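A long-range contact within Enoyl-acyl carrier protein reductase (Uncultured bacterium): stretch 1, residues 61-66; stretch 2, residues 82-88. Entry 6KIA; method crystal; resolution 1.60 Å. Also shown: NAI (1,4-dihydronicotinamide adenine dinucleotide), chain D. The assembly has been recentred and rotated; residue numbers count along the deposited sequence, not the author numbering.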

# COMPACT_ATOMS: atom_id res chain seq x y z
N ALA A 61 -21.92 6.07 -13.61
CA ALA A 61 -22.14 7.00 -12.51
C ALA A 61 -21.94 6.26 -11.19
O ALA A 61 -22.20 5.05 -11.11
N LEU A 62 -21.43 6.96 -10.17
CA LEU A 62 -21.23 6.33 -8.87
C LEU A 62 -22.54 6.01 -8.17
O LEU A 62 -23.46 6.81 -8.18
N ARG A 63 -22.62 4.84 -7.55
CA ARG A 63 -23.82 4.50 -6.79
C ARG A 63 -23.46 3.83 -5.47
O ARG A 63 -22.40 3.21 -5.32
N ALA A 64 -24.35 3.96 -4.49
CA ALA A 64 -24.17 3.29 -3.23
C ALA A 64 -24.41 1.80 -3.42
O ALA A 64 -24.96 1.37 -4.45
N LEU A 65 -23.97 1.01 -2.45
CA LEU A 65 -24.16 -0.43 -2.49
C LEU A 65 -25.63 -0.76 -2.32
O LEU A 65 -26.36 -0.08 -1.60
N THR A 66 -26.06 -1.84 -2.97
CA THR A 66 -27.39 -2.38 -2.75
C THR A 66 -27.39 -3.09 -1.41
O THR A 66 -26.34 -3.29 -0.80
N ILE A 82 -20.49 2.15 6.09
CA ILE A 82 -21.29 3.35 5.88
C ILE A 82 -21.51 3.50 4.38
O ILE A 82 -20.54 3.61 3.61
N ASN A 83 -22.77 3.46 3.95
CA ASN A 83 -23.05 3.28 2.53
C ASN A 83 -23.04 4.60 1.76
O ASN A 83 -24.09 5.10 1.33
N VAL A 84 -21.85 5.14 1.56
CA VAL A 84 -21.64 6.34 0.78
C VAL A 84 -20.49 6.04 -0.19
O VAL A 84 -19.48 5.49 0.23
N PRO A 85 -20.68 6.32 -1.49
CA PRO A 85 -19.62 5.94 -2.44
C PRO A 85 -18.38 6.83 -2.35
O PRO A 85 -18.33 7.88 -3.01
N LEU A 86 -17.38 6.39 -1.59
CA LEU A 86 -16.20 7.20 -1.32
C LEU A 86 -15.09 6.85 -2.30
O LEU A 86 -13.98 6.48 -1.90
N MET A 87 -15.41 6.96 -3.59
CA MET A 87 -14.41 6.73 -4.63
C MET A 87 -13.48 7.93 -4.79
O MET A 87 -13.94 9.02 -5.09
N ALA A 88 -12.18 7.73 -4.59
CA ALA A 88 -11.23 8.82 -4.77
C ALA A 88 -10.76 8.90 -6.21
O ALA A 88 -11.02 8.01 -7.01

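The polar rule of this contact is written by one amide. Asn-83 points its CA-to-CB bond toward stretch 1, and with chi1 at t (-160°) and chi2 near 0° its carboxamide lies beside the backbone of Leu-65, using both of its ends there. Leu-65 N donates to Asn-83 OD1 at 2.8 Å, and Asn-83 ND2 donates to Leu-65 O, also at 2.8 Å and straighter, 165° against 148°. A single side chain thus satisfies both the NH and the carbonyl of one residue, as a neighbouring strand might, yet no backbone-to-backbone hydrogen bond joins the stretches. The same OD1 sits 3.3 Å from Ala-64 CB, where a small methyl lies close to the amide.

Beyond this amide the packing is apolar. Pro-85 and Met-87 also direct CA-to-CB toward stretch 1, while Val-84 and Leu-86 point away, so the inward positions alternate. Leu-62, m at chi1 and t at chi2, answers them: its CB lies 4.3 Å from Pro-85 CB, and its CD1 reaches Met-87 CB at 3.7 Å. The proline, which has no NH to satisfy, also places CB 3.8 Å from Arg-63 O and CD 4.4 Å from Ala-64 CB. Leu-65, m and t, has its CA-to-CB bond sideways; its part in the polar pairing is its backbone N and O, while its CB lies 3.5 Å from Asn-83 OD1.

Arg-63 points away, and its NH1 donates to Ala-64 O at 3.0 Å, meeting a carbonyl within its own stretch; both NH1 and NH2 have partners elsewhere in the structure. In stretch 2, Val-84 N donates to Ile-82 O at 2.9 Å, whereas Met-87 N to Pro-85 O, at 3.1 Å, is weak.

Just past the packed residues, Ala-88 spends its backbone on the NAI adenine: Ala-88 N donates to N1A of NAI, and N6A of NAI donates to Ala-88 O, each at 2.9 Å.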

# COMPACT_ATOMS: atom_id res chain seq x y z
CB ALA A 61 -23.53 7.60 -12.58
CB LEU A 62 -20.39 7.23 -7.96
CG LEU A 62 -18.88 7.11 -8.09
CD1 LEU A 62 -18.21 8.05 -7.11
CD2 LEU A 62 -18.46 5.67 -7.86
CB ARG A 63 -24.74 3.60 -7.61
CG ARG A 63 -24.22 2.19 -7.85
CD ARG A 63 -25.36 1.24 -8.21
NE ARG A 63 -24.89 -0.09 -8.57
CZ ARG A 63 -24.63 -1.06 -7.70
NH1 ARG A 63 -24.77 -0.85 -6.39
NH2 ARG A 63 -24.21 -2.24 -8.12
CB ALA A 64 -25.10 3.85 -2.17
CB LEU A 65 -23.35 -1.10 -1.40
CG LEU A 65 -21.83 -0.90 -1.43
CD1 LEU A 65 -21.18 -1.75 -0.37
CD2 LEU A 65 -21.30 -1.27 -2.80
CB THR A 66 -27.80 -3.35 -3.87
OG1 THR A 66 -26.96 -4.51 -3.81
CG2 THR A 66 -27.64 -2.68 -5.21
CB ILE A 82 -20.63 4.59 6.49
CG1 ILE A 82 -20.54 4.42 8.01
CG2 ILE A 82 -21.40 5.87 6.12
CD1 ILE A 82 -19.77 5.51 8.72
CB ASN A 83 -24.39 2.57 2.33
CG ASN A 83 -24.50 1.94 0.97
OD1 ASN A 83 -23.59 2.03 0.15
ND2 ASN A 83 -25.65 1.33 0.69
CB VAL A 84 -21.30 7.55 1.67
CG1 VAL A 84 -20.89 8.75 0.82
CG2 VAL A 84 -22.48 7.88 2.59
CB PRO A 85 -20.31 6.06 -3.80
CG PRO A 85 -21.42 7.04 -3.58
CD PRO A 85 -21.89 6.84 -2.17
CB LEU A 86 -15.70 6.99 0.11
CG LEU A 86 -16.12 7.97 1.21
CD1 LEU A 86 -15.23 7.77 2.44
CD2 LEU A 86 -16.10 9.40 0.73
CB MET A 87 -15.09 6.46 -5.97
CG MET A 87 -14.11 6.10 -7.03
SD MET A 87 -13.67 4.38 -6.95
CE MET A 87 -15.04 3.71 -7.89
CB ALA A 88 -10.06 8.68 -3.86
PA NAI D . -5.14 -3.65 -2.01
O1A NAI D . -5.70 -4.74 -1.15
O2A NAI D . -5.51 -3.67 -3.48
O5B NAI D . -5.53 -2.27 -1.33
C5B NAI D . -5.74 -1.12 -2.13
C4B NAI D . -6.56 -0.17 -1.21
O4B NAI D . -6.68 1.16 -2.00
C3B NAI D . -7.75 -0.60 -0.97
O3B NAI D . -8.17 -0.34 0.43
C2B NAI D . -8.71 0.23 -2.03
O2B NAI D . -10.11 0.18 -1.56
C1B NAI D . -8.19 1.41 -2.04
N9A NAI D . -8.37 2.08 -3.35
C8A NAI D . -7.90 1.85 -4.59
N7A NAI D . -8.41 2.78 -5.39
C5A NAI D . -9.19 3.60 -4.64
C6A NAI D . -9.92 4.70 -5.05
N6A NAI D . -10.11 5.34 -6.32
N1A NAI D . -10.64 5.37 -4.13
C2A NAI D . -10.64 4.95 -2.83
N3A NAI D . -9.90 3.85 -2.42
C4A NAI D . -9.18 3.17 -3.36
O3 NAI D . -3.49 -3.66 -1.98
PN NAI D . -2.47 -3.22 -0.81
O1N NAI D . -2.76 -3.99 0.44
O2N NAI D . -1.10 -3.50 -1.41
O5D NAI D . -2.68 -1.65 -0.57
C5D NAI D . -3.00 -1.13 0.71
C4D NAI D . -1.95 -0.05 1.05
O4D NAI D . -0.79 -0.64 1.25
C3D NAI D . -1.73 0.88 -0.14
O3D NAI D . -1.75 2.22 0.23
C2D NAI D . -0.30 0.49 -0.58
O2D NAI D . 0.28 1.58 -1.38
C1D NAI D . 0.31 0.25 0.55
N1N NAI D . 1.53 -0.55 0.40
C2N NAI D . 1.59 -1.65 -0.43
C3N NAI D . 2.79 -2.35 -0.58
C7N NAI D . 2.88 -3.60 -1.46
O7N NAI D . 3.96 -4.01 -1.85
N7N NAI D . 1.68 -4.27 -1.81
C4N NAI D . 3.95 -1.96 0.09
C5N NAI D . 3.87 -0.87 0.96
C6N NAI D . 2.66 -0.17 1.10